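Side-chain contacts in glutathione S-transferase 2 (Onchocerca volvulus, PDB 1TU7), which catalyses the conjugation of glutathione to electrophilic substrates and appears to play a central role in the parasite's detoxification system: residues Asn75-Gly78 against Glu83-Tyr86; Thr102-Met107 against Thr111-Tyr116. One frame throughout, in Å; residues are numbered along the deposited sequence.

Interaction 1. Residues Asn75-Gly78 against Glu83-Tyr86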
# COMPACT_ATOMS: atom_id res chain seq x y z
N ASN A 75 -11.20 -12.58 -11.40
CA ASN A 75 -11.13 -11.80 -12.62
C ASN A 75 -11.56 -10.35 -12.49
O ASN A 75 -12.17 -9.78 -13.38
CB ASN A 75 -11.96 -12.52 -13.71
CG ASN A 75 -11.55 -12.20 -15.15
OD1 ASN A 75 -12.38 -12.35 -16.11
ND2 ASN A 75 -10.36 -11.74 -15.35
N LEU A 76 -11.23 -9.76 -11.33
CA LEU A 76 -11.50 -8.36 -11.03
C LEU A 76 -10.19 -7.55 -10.93
O LEU A 76 -10.13 -6.56 -10.23
CB LEU A 76 -12.31 -8.23 -9.72
CG LEU A 76 -13.81 -8.02 -9.88
CD1 LEU A 76 -14.46 -9.29 -10.37
CD2 LEU A 76 -14.43 -7.54 -8.57
N ASN A 77 -9.18 -7.98 -11.67
CA ASN A 77 -7.84 -7.37 -11.69
C ASN A 77 -7.51 -6.75 -13.05
O ASN A 77 -6.35 -6.63 -13.38
CB ASN A 77 -6.82 -8.46 -11.38
CG ASN A 77 -5.46 -7.94 -10.98
OD1 ASN A 77 -4.44 -8.61 -11.25
ND2 ASN A 77 -5.42 -6.87 -10.25
N GLY A 78 -8.51 -6.40 -13.84
CA GLY A 78 -8.30 -5.85 -15.18
C GLY A 78 -8.08 -6.93 -16.20
O GLY A 78 -7.80 -8.06 -15.88
N GLU A 83 -4.53 -2.09 -17.53
CA GLU A 83 -5.68 -1.98 -16.64
C GLU A 83 -5.29 -2.42 -15.22
O GLU A 83 -5.72 -1.82 -14.24
CB GLU A 83 -6.86 -2.81 -17.15
CG GLU A 83 -7.48 -2.22 -18.42
CD GLU A 83 -8.78 -2.90 -18.84
OE1 GLU A 83 -9.46 -2.40 -19.79
OE2 GLU A 83 -9.15 -3.92 -18.24
N THR A 84 -4.55 -3.51 -15.12
CA THR A 84 -4.10 -4.01 -13.82
C THR A 84 -3.30 -2.93 -13.07
O THR A 84 -3.47 -2.73 -11.87
CB THR A 84 -3.27 -5.27 -14.03
OG1 THR A 84 -4.07 -6.24 -14.71
CG2 THR A 84 -2.84 -5.91 -12.68
N THR A 85 -2.40 -2.26 -13.79
CA THR A 85 -1.62 -1.20 -13.21
C THR A 85 -2.49 -0.02 -12.81
O THR A 85 -2.33 0.56 -11.74
CB THR A 85 -0.58 -0.75 -14.22
OG1 THR A 85 0.31 -1.83 -14.51
CG2 THR A 85 0.28 0.38 -13.69
N TYR A 86 -3.43 0.34 -13.69
CA TYR A 86 -4.30 1.48 -13.44
C TYR A 86 -5.15 1.33 -12.19
O TYR A 86 -5.22 2.23 -11.35
CB TYR A 86 -5.20 1.73 -14.66
CG TYR A 86 -6.14 2.89 -14.44
CD1 TYR A 86 -7.48 2.72 -14.39
CD2 TYR A 86 -5.66 4.18 -14.28
CE1 TYR A 86 -8.35 3.75 -14.19
CE2 TYR A 86 -6.52 5.25 -14.09
CZ TYR A 86 -7.86 5.03 -14.06
OH TYR A 86 -8.74 6.08 -13.87
O HOH W 1 -3.96 -4.59 -9.81

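Interaction 2. Residues Thr102-Met107 against Thr111-Tyr116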
# COMPACT_ATOMS: atom_id res chain seq x y z
N THR A 102 -7.87 8.64 8.45
CA THR A 102 -7.67 7.95 9.73
C THR A 102 -6.78 8.72 10.70
O THR A 102 -6.99 8.64 11.91
CB THR A 102 -7.15 6.52 9.55
OG1 THR A 102 -5.97 6.52 8.79
CG2 THR A 102 -8.09 5.67 8.77
N ARG A 103 -5.81 9.48 10.21
CA ARG A 103 -4.96 10.29 11.09
C ARG A 103 -5.86 11.31 11.79
O ARG A 103 -5.78 11.51 13.00
CB ARG A 103 -3.86 10.99 10.31
N MET A 104 -6.75 11.93 11.03
CA MET A 104 -7.68 12.90 11.59
C MET A 104 -8.58 12.21 12.62
O MET A 104 -8.70 12.67 13.75
CB MET A 104 -8.46 13.60 10.51
CG MET A 104 -9.47 14.59 11.02
SD MET A 104 -11.06 13.88 11.45
CE MET A 104 -11.54 13.25 9.86
N ILE A 105 -9.17 11.08 12.25
CA ILE A 105 -10.11 10.38 13.11
C ILE A 105 -9.48 9.98 14.44
O ILE A 105 -10.10 10.17 15.50
CB ILE A 105 -10.64 9.10 12.39
CG1 ILE A 105 -11.57 9.46 11.24
CG2 ILE A 105 -11.34 8.17 13.39
CD1 ILE A 105 -12.91 10.07 11.63
N TYR A 106 -8.27 9.44 14.39
CA TYR A 106 -7.69 8.79 15.58
C TYR A 106 -6.83 9.75 16.38
O TYR A 106 -6.65 9.54 17.58
CB TYR A 106 -6.88 7.53 15.23
CG TYR A 106 -7.74 6.35 14.84
CD1 TYR A 106 -7.95 6.04 13.51
CD2 TYR A 106 -8.34 5.52 15.80
CE1 TYR A 106 -8.74 4.98 13.13
CE2 TYR A 106 -9.13 4.44 15.41
CZ TYR A 106 -9.33 4.18 14.06
OH TYR A 106 -10.11 3.10 13.66
N MET A 107 -6.30 10.80 15.75
CA MET A 107 -5.32 11.68 16.41
C MET A 107 -5.83 13.07 16.69
O MET A 107 -5.28 13.74 17.56
CB MET A 107 -4.04 11.84 15.58
CG MET A 107 -3.35 10.56 15.13
SD MET A 107 -2.90 9.51 16.49
CE MET A 107 -1.62 10.48 17.26
N THR A 111 -10.29 18.67 16.91
CA THR A 111 -9.82 19.98 16.43
C THR A 111 -9.56 20.06 14.95
O THR A 111 -9.41 21.17 14.44
CB THR A 111 -8.56 20.40 17.19
OG1 THR A 111 -7.55 19.41 17.03
CG2 THR A 111 -8.85 20.47 18.70
N GLU A 112 -9.50 18.94 14.26
CA GLU A 112 -9.10 18.99 12.85
C GLU A 112 -10.11 18.42 11.91
O GLU A 112 -9.87 18.42 10.71
CB GLU A 112 -7.76 18.32 12.67
CG GLU A 112 -6.77 18.86 13.69
CD GLU A 112 -5.33 18.86 13.26
OE1 GLU A 112 -4.95 18.06 12.37
OE2 GLU A 112 -4.58 19.66 13.86
N LYS A 113 -11.23 17.96 12.42
CA LYS A 113 -12.30 17.50 11.54
C LYS A 113 -12.74 18.62 10.61
O LYS A 113 -12.84 18.44 9.40
CB LYS A 113 -13.47 17.02 12.38
CG LYS A 113 -14.66 16.55 11.55
CD LYS A 113 -15.80 16.23 12.47
CE LYS A 113 -17.08 16.01 11.74
NZ LYS A 113 -18.16 15.74 12.72
N ASP A 114 -13.00 19.80 11.15
CA ASP A 114 -13.58 20.83 10.32
C ASP A 114 -12.60 21.40 9.28
O ASP A 114 -13.00 21.56 8.13
CB ASP A 114 -14.26 21.90 11.18
CG ASP A 114 -15.60 21.40 11.76
OD1 ASP A 114 -16.19 20.46 11.17
OD2 ASP A 114 -16.16 21.88 12.77
N PRO A 115 -11.34 21.63 9.65
CA PRO A 115 -10.29 21.97 8.68
C PRO A 115 -10.08 20.89 7.63
O PRO A 115 -9.81 21.18 6.48
CB PRO A 115 -9.03 22.13 9.55
CG PRO A 115 -9.56 22.43 10.89
CD PRO A 115 -10.84 21.70 11.03
N TYR A 116 -10.17 19.63 8.03
CA TYR A 116 -10.03 18.56 7.06
C TYR A 116 -11.14 18.64 6.02
O TYR A 116 -10.89 18.63 4.81
CB TYR A 116 -10.12 17.23 7.78
CG TYR A 116 -10.03 16.00 6.89
CD1 TYR A 116 -11.17 15.29 6.54
CD2 TYR A 116 -8.81 15.54 6.44
CE1 TYR A 116 -11.09 14.14 5.72
CE2 TYR A 116 -8.70 14.41 5.63
CZ TYR A 116 -9.85 13.71 5.30
OH TYR A 116 -9.73 12.61 4.50

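Interaction 1. Residues Asn75-Gly78 against Glu83-Tyr86
N77 is the first residue of 75-78 to reach the helical turn 83-86, and it meets T84 with both backbone and side chain. Its carbonyl O lies 2.7 Å from OG1 of T84, close enough for a hydrogen bond, although the same hydroxyl also lies within hydrogen-bonding reach of the N80 carbonyl one turn back. The same N77 O receives a CH···O contact from CA of T84 at 3.5 Å. With CG anti to the backbone N (chi1 -164°), the N77 side chain reaches forward and sets its amide against the T84 methyl. CG2 of T84 sits off the amide plane, 3.4 Å from OD1 and 3.7 Å from ND2 of N77. A water extends this link, donating to T84 O at 2.8 Å and receiving a weak bond from N77 ND2.

G78 follows with a positive phi (83°). Its CA passes 3.7 Å from OE2 of E83, a carboxylate oxygen held by the backbone N of E79, while E83 CB lies against the same CA. R72 of the second subunit packs on T84. The arrangement belongs to the interdomain linker of the glutathione transferase fold, where the chain leaves the thioredoxin-like N-terminal domain and turns into the first helix of the all-helical C-terminal domain.

Interaction 2. Residues Thr102-Met107 against Thr111-Tyr116
M104 lays its side chain along the facing helical segment, from the backbone of E112 and K113 to the ring of Y116. Its CG lies 3.9 Å from the carbonyl O of E112, an oxygen that also accepts the backbone N-H of Y116. The sulfur comes next, with M104 SD 3.8 Å from CA of K113 and only slightly farther from CB. CG of M104 stands anti to the backbone N (chi1 179°), which carries the side chain out across the gap; bends at chi2 and chi3 then swing the terminal methyl round to the aromatic ring. That methyl, M104 CE, approaches CD1 of Y116 at 3.9 Å and meets the ring obliquely, the two side chains crossing at about a right angle. K113 contributes the base of its side chain, whereas its extended chain runs away from M104 and places NZ in a hydrogen bond with Y109 OH. On the 102-107 side M104 alone makes the contact, by van der Waals packing.

The segments run nearly antiparallel, at 155°, with axes 9.0 Å apart at closest approach. They are the end of helix 81-107 and the start of helix 109-132, an antiparallel pair within the all-helical C-terminal domain. L164 of helix 149-164 touches M104, K113 and Y116, while Y116 also packs back on L97, K100 and Y101 of helix 81-107.

How the interactions relate
Helix 81-107 connects the two contacts: interaction 1 engages its first turns and interaction 2 its last. Their centres are 32 Å apart, on opposite sides of the chain's centre, and their nearest atoms remain about 19 Å from each other, so they do not touch. Interaction 1 joins the linker to the helix near the second subunit, whereas interaction 2 pairs the helix with its successor, with no other chain of the dimer touching its segments. Both lie away from the glutathione site; the Y116 side chain is about 14 Å from a bound glutathione. R95, which lines that pocket, lies on the same helix, between the two contacts in sequence.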